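Local coordinates for protein Ddb_g0293866 (Dictyostelium discoideum, PDB 5LW6) that binds ADP-ribose through a macrodomain, the part described here, and probably acts as a whole in sensing DNA damage, at residues 74-88 / 112-125. Numbering follows the deposited sequence.
Sequences TEISANAISEYLHFH and SFKKHFNDKWDKRF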
ATOM      1  N   THR A  74      12.179  -4.158  -5.905  1.00 12.18           N
ATOM      2  CA  THR A  74      11.647  -4.036  -7.264  1.00 12.76           C
ATOM      3  C   THR A  74      11.197  -5.366  -7.784  1.00 13.94           C
ATOM      4  O   THR A  74      10.119  -5.488  -8.345  1.00 13.81           O
ATOM      5  CB  THR A  74      12.708  -3.422  -8.204  1.00 13.69           C
ATOM      6  OG1 THR A  74      13.045  -2.120  -7.708  1.00 13.29           O
ATOM      7  CG2 THR A  74      12.212  -3.392  -9.674  1.00 15.49           C
ATOM      8  N   GLU A  75      12.019  -6.401  -7.602  1.00 12.85           N
ATOM      9  CA  GLU A  75      11.670  -7.722  -8.120  1.00 13.70           C
ATOM     10  C   GLU A  75      10.406  -8.245  -7.410  1.00 13.08           C
ATOM     11  O   GLU A  75       9.484  -8.820  -8.040  1.00 12.71           O
ATOM     12  CB  GLU A  75      12.873  -8.678  -7.923  1.00 18.80           C
ATOM     13  CG  GLU A  75      12.593 -10.028  -7.287  1.00 25.53           C
ATOM     14  CD  GLU A  75      13.879 -10.623  -6.770  1.00 33.94           C
ATOM     15  OE1 GLU A  75      14.935 -10.487  -7.489  1.00 34.93           O
ATOM     16  OE2 GLU A  75      13.831 -11.210  -5.661  1.00 34.03           O
ATOM     17  N   ILE A  76      10.355  -8.077  -6.098  1.00 10.71           N
ATOM     18  CA  ILE A  76       9.225  -8.584  -5.320  1.00 11.02           C
ATOM     19  C   ILE A  76       7.947  -7.828  -5.702  1.00 10.46           C
ATOM     20  O   ILE A  76       6.953  -8.452  -5.992  1.00 10.78           O
ATOM     21  CB  ILE A  76       9.496  -8.474  -3.829  1.00 11.85           C
ATOM     22  CG1 ILE A  76      10.507  -9.508  -3.410  1.00 12.91           C
ATOM     23  CG2 ILE A  76       8.221  -8.645  -2.984  1.00 13.72           C
ATOM     24  CD1 ILE A  76      11.158  -9.174  -2.105  1.00 13.46           C
ATOM     25  N   SER A  77       8.005  -6.501  -5.737  1.00 10.92           N
ATOM     26  CA  SER A  77       6.910  -5.662  -6.072  1.00 11.95           C
ATOM     27  C   SER A  77       6.386  -6.045  -7.469  1.00 10.94           C
ATOM     28  O   SER A  77       5.186  -6.267  -7.688  1.00  9.07           O
ATOM     29  CB  SER A  77       7.437  -4.168  -6.156  1.00 13.68           C
ATOM     30  OG  SER A  77       6.380  -3.350  -6.470  1.00 18.58           O
ATOM     31  N   ALA A  78       7.282  -6.048  -8.450  1.00 10.31           N
ATOM     32  CA  ALA A  78       6.868  -6.282  -9.854  1.00  9.82           C
ATOM     33  C   ALA A  78       6.240  -7.656  -9.997  1.00 10.09           C
ATOM     34  O   ALA A  78       5.227  -7.836 -10.672  1.00  8.97           O
ATOM     35  CB  ALA A  78       8.032  -6.191 -10.822  1.00 10.08           C
ATOM     36  N   ASN A  79       6.886  -8.649  -9.390  1.00  9.59           N
ATOM     37  CA  ASN A  79       6.384  -9.977  -9.482  1.00  9.89           C
ATOM     38  C   ASN A  79       4.997 -10.126  -8.790  1.00  8.61           C
ATOM     39  O   ASN A  79       4.109 -10.805  -9.309  1.00  8.39           O
ATOM     40  CB  ASN A  79       7.434 -11.001  -8.976  1.00  9.47           C
ATOM     41  CG  ASN A  79       8.499 -11.362 -10.071  1.00 11.37           C
ATOM     42  OD1 ASN A  79       9.591 -11.843  -9.736  1.00 16.53           O
ATOM     43  ND2 ASN A  79       8.201 -11.130 -11.359  1.00  9.74           N
ATOM     44  N   ALA A  80       4.802  -9.528  -7.612  1.00  8.97           N
ATOM     45  CA  ALA A  80       3.579  -9.640  -6.882  1.00  9.25           C
ATOM     46  C   ALA A  80       2.451  -8.946  -7.682  1.00  8.96           C
ATOM     47  O   ALA A  80       1.315  -9.431  -7.757  1.00  8.69           O
ATOM     48  CB  ALA A  80       3.691  -9.019  -5.504  1.00 10.22           C
ATOM     49  N   ILE A  81       2.790  -7.808  -8.288  1.00  8.93           N
ATOM     50  CA  ILE A  81       1.827  -7.024  -9.017  1.00  8.72           C
ATOM     51  C   ILE A  81       1.361  -7.825 -10.232  1.00 10.61           C
ATOM     52  O   ILE A  81       0.161  -7.889 -10.556  1.00  9.53           O
ATOM     53  CB  ILE A  81       2.393  -5.624  -9.427  1.00  9.86           C
ATOM     54  CG1 ILE A  81       2.421  -4.691  -8.168  1.00 11.35           C
ATOM     55  CG2 ILE A  81       1.541  -4.933 -10.519  1.00 10.50           C
ATOM     56  CD1 ILE A  81       3.353  -3.493  -8.285  1.00 13.02           C
ATOM     57  N   SER A  82       2.328  -8.395 -10.921  1.00 10.78           N
ATOM     58  CA  SER A  82       2.029  -9.176 -12.103  0.50 11.04           C
ATOM     59  C   SER A  82       1.232 -10.429 -11.752  1.00 11.49           C
ATOM     60  O   SER A  82       0.301 -10.797 -12.469  1.00 11.38           O
ATOM     61  CB  SER A  82       3.291  -9.428 -12.968  0.50 11.15           C
ATOM     62  OG  SER A  82       2.887 -10.129 -14.115  0.50 11.20           O
ATOM     63  N   GLU A  83       1.532 -11.067 -10.614  1.00 10.55           N
ATOM     64  CA  GLU A  83       0.811 -12.201 -10.154  1.00 10.77           C
ATOM     65  C   GLU A  83      -0.678 -11.866  -9.940  1.00 10.88           C
ATOM     66  O   GLU A  83      -1.576 -12.595 -10.419  1.00 10.89           O
ATOM     67  CB  GLU A  83       1.424 -12.755  -8.887  1.00 11.08           C
ATOM     68  CG  GLU A  83       0.770 -13.985  -8.275  1.00 11.46           C
ATOM     69  CD  GLU A  83       1.412 -14.406  -6.948  1.00 13.47           C
ATOM     70  OE1 GLU A  83       1.535 -13.517  -6.053  1.00 14.24           O
ATOM     71  OE2 GLU A  83       1.790 -15.614  -6.765  1.00 15.04           O
ATOM     72  N   TYR A  84      -0.914 -10.773  -9.249  1.00 10.25           N
ATOM     73  CA  TYR A  84      -2.277 -10.319  -8.977  1.00  9.46           C
ATOM     74  C   TYR A  84      -2.981  -9.953 -10.285  1.00  9.45           C
ATOM     75  O   TYR A  84      -4.115 -10.431 -10.556  1.00 11.13           O
ATOM     76  CB  TYR A  84      -2.182  -9.122  -8.039  1.00  8.76           C
ATOM     77  CG  TYR A  84      -3.570  -8.509  -7.705  1.00  8.16           C
ATOM     78  CD1 TYR A  84      -4.375  -9.089  -6.718  1.00  9.32           C
ATOM     79  CD2 TYR A  84      -4.059  -7.423  -8.379  1.00  9.91           C
ATOM     80  CE1 TYR A  84      -5.623  -8.551  -6.406  1.00  9.70           C
ATOM     81  CE2 TYR A  84      -5.319  -6.882  -8.092  1.00 10.69           C
ATOM     82  CZ  TYR A  84      -6.105  -7.459  -7.139  1.00 10.76           C
ATOM     83  OH  TYR A  84      -7.357  -6.877  -6.941  1.00 11.94           O
ATOM     84  N   LEU A  85      -2.343  -9.148 -11.140  1.00 10.80           N
ATOM     85  CA  LEU A  85      -3.028  -8.686 -12.391  1.00 10.60           C
ATOM     86  C   LEU A  85      -3.319  -9.843 -13.368  1.00 11.29           C
ATOM     87  O   LEU A  85      -4.339  -9.864 -14.037  1.00 12.35           O
ATOM     88  CB  LEU A  85      -2.286  -7.548 -13.029  1.00 11.78           C
ATOM     89  CG  LEU A  85      -2.265  -6.227 -12.236  1.00 12.09           C
ATOM     90  CD1 LEU A  85      -1.362  -5.219 -12.961  1.00 14.37           C
ATOM     91  CD2 LEU A  85      -3.654  -5.661 -12.104  1.00 12.85           C
ATOM     92  N   HIS A  86      -2.408 -10.786 -13.479  1.00 12.54           N
ATOM     93  CA  HIS A  86      -2.614 -11.953 -14.357  1.00 15.64           C
ATOM     94  C   HIS A  86      -3.711 -12.797 -13.846  1.00 14.82           C
ATOM     95  O   HIS A  86      -4.527 -13.272 -14.629  1.00 15.18           O
ATOM     96  CB  HIS A  86      -1.327 -12.787 -14.440  1.00 17.97           C
ATOM     97  CG  HIS A  86      -0.305 -12.168 -15.344  1.00 25.42           C
ATOM     98  ND1 HIS A  86       1.055 -12.381 -15.211  1.00 31.88           N
ATOM     99  CD2 HIS A  86      -0.447 -11.310 -16.371  1.00 33.06           C
ATOM    100  CE1 HIS A  86       1.701 -11.700 -16.143  1.00 35.01           C
ATOM    101  NE2 HIS A  86       0.813 -11.017 -16.841  1.00 32.41           N
ATOM    102  N   PHE A  87      -3.755 -13.031 -12.551  1.00 12.62           N
ATOM    103  CA  PHE A  87      -4.818 -13.788 -11.955  1.00 13.92           C
ATOM    104  C   PHE A  87      -6.169 -13.140 -12.299  1.00 15.78           C
ATOM    105  O   PHE A  87      -7.190 -13.860 -12.519  1.00 15.18           O
ATOM    106  CB  PHE A  87      -4.643 -13.855 -10.467  1.00 14.32           C
ATOM    107  CG  PHE A  87      -5.663 -14.638  -9.744  1.00 17.00           C
ATOM    108  CD1 PHE A  87      -5.511 -15.986  -9.561  1.00 18.28           C
ATOM    109  CD2 PHE A  87      -6.809 -13.999  -9.190  1.00 16.80           C
ATOM    110  CE1 PHE A  87      -6.499 -16.693  -8.873  1.00 20.39           C
ATOM    111  CE2 PHE A  87      -7.774 -14.721  -8.492  1.00 19.74           C
ATOM    112  CZ  PHE A  87      -7.590 -16.065  -8.313  1.00 19.50           C
ATOM    113  N   HIS A  88      -6.201 -11.810 -12.262  1.00 14.27           N
ATOM    114  CA  HIS A  88      -7.373 -11.024 -12.524  1.00 14.70           C
ATOM    115  C   HIS A  88      -7.442 -10.487 -13.927  1.00 14.76           C
ATOM    116  O   HIS A  88      -7.948  -9.376 -14.146  1.00 14.78           O
ATOM    117  CB  HIS A  88      -7.381  -9.850 -11.547  1.00 14.03           C
ATOM    118  CG  HIS A  88      -7.659 -10.242 -10.142  1.00 13.23           C
ATOM    119  ND1 HIS A  88      -8.845 -10.785  -9.744  1.00 14.97           N
ATOM    120  CD2 HIS A  88      -6.940 -10.088  -9.014  1.00 15.37           C
ATOM    121  CE1 HIS A  88      -8.863 -10.947  -8.425  1.00 15.11           C
ATOM    122  NE2 HIS A  88      -7.699 -10.567  -7.965  1.00 14.11           N
ATOM    123  N   SER A 112      13.253  -1.968 -15.134  1.00 15.81           N
ATOM    124  CA  SER A 112      13.285  -3.175 -14.345  0.50 16.65           C
ATOM    125  C   SER A 112      11.885  -3.716 -14.232  1.00 15.20           C
ATOM    126  O   SER A 112      11.673  -4.932 -14.370  1.00 16.89           O
ATOM    127  CB  SER A 112      13.797  -2.917 -12.922  0.50 17.10           C
ATOM    128  OG  SER A 112      14.067  -4.163 -12.313  0.50 18.64           O
ATOM    129  N   PHE A 113      10.912  -2.834 -13.951  1.00 15.45           N
ATOM    130  CA  PHE A 113       9.551  -3.253 -13.995  1.00 14.25           C
ATOM    131  C   PHE A 113       9.184  -3.834 -15.344  1.00 15.56           C
ATOM    132  O   PHE A 113       8.548  -4.910 -15.405  1.00 16.53           O
ATOM    133  CB  PHE A 113       8.519  -2.161 -13.560  1.00 14.01           C
ATOM    134  CG  PHE A 113       8.402  -2.039 -12.075  1.00 12.88           C
ATOM    135  CD1 PHE A 113       9.278  -1.291 -11.393  1.00 15.07           C
ATOM    136  CD2 PHE A 113       7.380  -2.607 -11.388  1.00 15.49           C
ATOM    137  CE1 PHE A 113       9.203  -1.140  -9.996  1.00 16.55           C
ATOM    138  CE2 PHE A 113       7.303  -2.535  -9.997  1.00 15.63           C
ATOM    139  CZ  PHE A 113       8.215  -1.815  -9.280  1.00 15.19           C
ATOM    140  N   LYS A 114       9.551  -3.144 -16.418  1.00 15.43           N
ATOM    141  CA  LYS A 114       9.238  -3.630 -17.751  1.00 18.74           C
ATOM    142  C   LYS A 114       9.774  -5.021 -18.003  1.00 15.46           C
ATOM    143  O   LYS A 114       9.076  -5.866 -18.579  1.00 16.86           O
ATOM    144  CB  LYS A 114       9.859  -2.745 -18.822  1.00 20.85           C
ATOM    145  CG  LYS A 114       9.148  -1.471 -19.117  1.00 28.76           C
ATOM    146  CD  LYS A 114       9.841  -0.720 -20.287  1.00 31.16           C
ATOM    147  CE  LYS A 114       9.177   0.638 -20.582  1.00 33.69           C
ATOM    148  NZ  LYS A 114       9.834   1.286 -21.742  1.00 34.19           N
ATOM    149  N   LYS A 115      10.948  -5.298 -17.477  1.00 16.27           N
ATOM    150  CA  LYS A 115      11.589  -6.574 -17.652  1.00 16.98           C
ATOM    151  C   LYS A 115      10.808  -7.672 -16.932  1.00 17.88           C
ATOM    152  O   LYS A 115      10.540  -8.725 -17.508  1.00 17.41           O
ATOM    153  CB  LYS A 115      13.026  -6.477 -17.151  1.00 21.28           C
ATOM    154  CG  LYS A 115      13.796  -7.764 -17.102  1.00 27.69           C
ATOM    155  CD  LYS A 115      15.102  -7.642 -16.266  1.00 34.35           C
ATOM    156  CE  LYS A 115      16.036  -8.850 -16.540  1.00 43.67           C
ATOM    157  NZ  LYS A 115      17.258  -9.078 -15.674  1.00 45.79           N
ATOM    158  N   HIS A 116      10.362  -7.398 -15.713  1.00 14.93           N
ATOM    159  CA  HIS A 116       9.530  -8.358 -14.982  1.00 18.10           C
ATOM    160  C   HIS A 116       8.168  -8.586 -15.561  1.00 17.71           C
ATOM    161  O   HIS A 116       7.560  -9.572 -15.289  1.00 18.06           O
ATOM    162  CB  HIS A 116       9.426  -7.924 -13.488  1.00 18.36           C
ATOM    163  CG  HIS A 116      10.697  -8.136 -12.756  1.00 19.99           C
ATOM    164  ND1 HIS A 116      11.660  -7.158 -12.584  1.00 21.49           N
ATOM    165  CD2 HIS A 116      11.206  -9.262 -12.207  1.00 20.60           C
ATOM    166  CE1 HIS A 116      12.711  -7.681 -11.970  1.00 21.48           C
ATOM    167  NE2 HIS A 116      12.461  -8.949 -11.755  1.00 20.59           N
ATOM    168  N   PHE A 117       7.653  -7.654 -16.382  1.00 15.60           N
ATOM    169  CA  PHE A 117       6.402  -7.786 -16.999  1.00 14.91           C
ATOM    170  C   PHE A 117       6.522  -8.351 -18.408  1.00 16.37           C
ATOM    171  O   PHE A 117       5.536  -8.392 -19.124  1.00 15.61           O
ATOM    172  CB  PHE A 117       5.689  -6.423 -17.122  1.00 14.81           C
ATOM    173  CG  PHE A 117       5.398  -5.740 -15.822  1.00 13.49           C
ATOM    174  CD1 PHE A 117       5.172  -6.508 -14.658  1.00 13.39           C
ATOM    175  CD2 PHE A 117       5.288  -4.350 -15.771  1.00 14.24           C
ATOM    176  CE1 PHE A 117       4.900  -5.877 -13.475  1.00 14.89           C
ATOM    177  CE2 PHE A 117       5.001  -3.700 -14.583  1.00 15.64           C
ATOM    178  CZ  PHE A 117       4.797  -4.492 -13.418  1.00 13.89           C
ATOM    179  N   ASN A 118       7.719  -8.757 -18.810  1.00 18.07           N
ATOM    180  CA  ASN A 118       7.923  -9.415 -20.076  1.00 22.27           C
ATOM    181  C   ASN A 118       7.498  -8.570 -21.247  1.00 19.94           C
ATOM    182  O   ASN A 118       6.917  -9.071 -22.227  1.00 18.14           O
ATOM    183  CB  ASN A 118       7.221 -10.784 -20.078  1.00 25.67           C
ATOM    184  CG  ASN A 118       7.668 -11.655 -18.918  1.00 31.62           C
ATOM    185  OD1 ASN A 118       6.887 -12.036 -18.043  1.00 28.57           O
ATOM    186  ND2 ASN A 118       8.959 -11.937 -18.888  1.00 34.27           N
ATOM    187  N   ASP A 119       7.755  -7.264 -21.119  1.00 21.78           N
ATOM    188  CA  ASP A 119       7.326  -6.235 -22.097  1.00 22.18           C
ATOM    189  C   ASP A 119       5.832  -6.153 -22.364  1.00 20.37           C
ATOM    190  O   ASP A 119       5.421  -5.706 -23.443  1.00 21.44           O
ATOM    191  CB  ASP A 119       8.137  -6.323 -23.448  1.00 25.40           C
ATOM    192  CG  ASP A 119       9.548  -5.747 -23.325  1.00 29.27           C
ATOM    193  OD1 ASP A 119       9.684  -4.609 -22.828  1.00 26.23           O
ATOM    194  OD2 ASP A 119      10.552  -6.455 -23.661  1.00 32.47           O
ATOM    195  N   LYS A 120       5.014  -6.570 -21.392  1.00 17.86           N
ATOM    196  CA  LYS A 120       3.571  -6.526 -21.524  1.00 18.39           C
ATOM    197  C   LYS A 120       3.079  -5.840 -20.264  1.00 16.59           C
ATOM    198  O   LYS A 120       2.449  -6.411 -19.422  1.00 19.91           O
ATOM    199  CB  LYS A 120       2.948  -7.892 -21.721  1.00 20.57           C
ATOM    200  CG  LYS A 120       3.283  -8.549 -23.084  1.00 23.51           C
ATOM    201  CD  LYS A 120       2.904 -10.003 -23.138  1.00 27.89           C
ATOM    202  CE  LYS A 120       3.886 -10.819 -22.335  1.00 31.15           C
ATOM    203  NZ  LYS A 120       3.511 -12.244 -22.377  1.00 35.27           N
ATOM    204  N   TRP A 121       3.372  -4.572 -20.180  1.00 16.86           N
ATOM    205  CA  TRP A 121       2.940  -3.764 -19.017  1.00 15.71           C
ATOM    206  C   TRP A 121       1.420  -3.644 -19.003  1.00 16.45           C
ATOM    207  O   TRP A 121       0.819  -3.152 -19.930  1.00 15.28           O
ATOM    208  CB  TRP A 121       3.604  -2.414 -19.101  1.00 15.88           C
ATOM    209  CG  TRP A 121       3.473  -1.557 -17.919  1.00 15.00           C
ATOM    210  CD1 TRP A 121       2.309  -1.091 -17.329  1.00 16.45           C
ATOM    211  CD2 TRP A 121       4.564  -0.996 -17.142  1.00 14.94           C
ATOM    212  NE1 TRP A 121       2.614  -0.287 -16.255  1.00 15.84           N
ATOM    213  CE2 TRP A 121       3.982  -0.192 -16.135  1.00 14.68           C
ATOM    214  CE3 TRP A 121       5.956  -1.093 -17.218  1.00 14.39           C
ATOM    215  CZ2 TRP A 121       4.747   0.484 -15.221  1.00 17.69           C
ATOM    216  CZ3 TRP A 121       6.714  -0.392 -16.383  1.00 16.12           C
ATOM    217  CH2 TRP A 121       6.110   0.360 -15.323  1.00 17.83           C
ATOM    218  N   ASP A 122       0.768  -4.109 -17.949  1.00 13.92           N
ATOM    219  CA  ASP A 122      -0.681  -4.045 -17.843  1.00 13.97           C
ATOM    220  C   ASP A 122      -1.201  -2.623 -17.784  1.00 15.41           C
ATOM    221  O   ASP A 122      -0.749  -1.847 -16.967  1.00 15.44           O
ATOM    222  CB  ASP A 122      -1.100  -4.823 -16.582  1.00 13.79           C
ATOM    223  CG  ASP A 122      -2.539  -5.209 -16.586  1.00 14.26           C
ATOM    224  OD1 ASP A 122      -3.410  -4.308 -16.725  1.00 14.71           O
ATOM    225  OD2 ASP A 122      -2.812  -6.441 -16.532  1.00 16.50           O
ATOM    226  N   LYS A 123      -2.138  -2.254 -18.674  1.00 15.60           N
ATOM    227  CA  LYS A 123      -2.760  -0.903 -18.701  1.00 18.01           C
ATOM    228  C   LYS A 123      -3.347  -0.478 -17.367  1.00 16.59           C
ATOM    229  O   LYS A 123      -3.495   0.683 -17.134  1.00 16.13           O
ATOM    230  CB  LYS A 123      -3.874  -0.791 -19.792  1.00 21.32           C
ATOM    231  CG  LYS A 123      -5.042  -1.758 -19.584  1.00 27.40           C
ATOM    232  CD  LYS A 123      -6.195  -1.770 -20.639  1.00 35.42           C
ATOM    233  CE  LYS A 123      -7.323  -2.613 -20.023  1.00 41.49           C
ATOM    234  NZ  LYS A 123      -8.434  -3.016 -20.922  1.00 43.75           N
ATOM    235  N   ARG A 124      -3.655  -1.440 -16.492  1.00 14.80           N
ATOM    236  CA  ARG A 124      -4.249  -1.158 -15.189  1.00 13.87           C
ATOM    237  C   ARG A 124      -3.242  -0.787 -14.127  1.00 14.11           C
ATOM    238  O   ARG A 124      -3.664  -0.421 -13.055  1.00 15.22           O
ATOM    239  CB  ARG A 124      -5.041  -2.323 -14.679  1.00 13.17           C
ATOM    240  CG  ARG A 124      -6.279  -2.680 -15.513  1.00 14.37           C
ATOM    241  CD  ARG A 124      -6.841  -4.034 -15.157  1.00 14.42           C
ATOM    242  NE  ARG A 124      -5.938  -5.149 -15.391  1.00 12.30           N
ATOM    243  CZ  ARG A 124      -6.170  -6.394 -14.952  1.00 12.84           C
ATOM    244  NH1 ARG A 124      -7.247  -6.674 -14.276  1.00 13.93           N
ATOM    245  NH2 ARG A 124      -5.310  -7.372 -15.198  1.00 13.24           N
ATOM    246  N   PHE A 125      -1.946  -0.859 -14.445  1.00 13.54           N
ATOM    247  CA  PHE A 125      -0.909  -0.503 -13.473  1.00 12.20           C
ATOM    248  C   PHE A 125      -0.146   0.709 -13.892  1.00 13.07           C
ATOM    249  O   PHE A 125       0.301   0.796 -15.063  1.00 11.64           O
ATOM    250  CB  PHE A 125       0.060  -1.646 -13.336  1.00 11.94           C
ATOM    251  CG  PHE A 125       1.213  -1.339 -12.459  1.00 12.13           C
ATOM    252  CD1 PHE A 125       1.025  -0.917 -11.155  1.00 12.22           C
ATOM    253  CD2 PHE A 125       2.502  -1.442 -12.954  1.00 12.54           C
ATOM    254  CE1 PHE A 125       2.137  -0.623 -10.368  1.00 13.34           C
ATOM    255  CE2 PHE A 125       3.597  -1.187 -12.181  1.00 13.60           C
ATOM    256  CZ  PHE A 125       3.400  -0.747 -10.881  1.00 14.06           C
TER
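Ala78 of helix 74-87 offers the shallow spot where helix 112-116 comes closest: its methyl CB lies 3.5 Å from His116 CB and also touches CD2 of the Phe113 ring. The small residue lets the axes approach to 9.3 Å, crossing at -44°. Larger groups fill the flanks. The His116 ring lies with one face over Glu75 CA, while the edge of Phe113 meets Ser77 OG. One turn on, branched Ile81 caps one face of Phe125, its CG2 over the ring centre (4.1 Å from the centroid) and its CD1 against Phe125 CE1. Leu85 CD1 then rests on Asp122 CB, and its CD2 lies over the centre of one guanidinium face of Arg124. Bent at chi3 (-62°), Arg124 bonds a carbonyl of the last helical turn and that of the first residue past it, NH2 to Leu85 O (2.9 Å) and NH1 to His88 O (2.8 Å), while NE and NH2 grip Asp122 side-on. A methionine in place of Arg124 removes these donors and would probably leave the Asp122 charge without its mate and the two carbonyls without these bonds. In this macrodomain, a largely apolar seam thus packs helix 74-87 against helix 112-116 and the start of edge strand 125-130, beside strand 95-101, and a cation, probably well matched to the helix's negative C-terminal end, ties the loop before that strand to it.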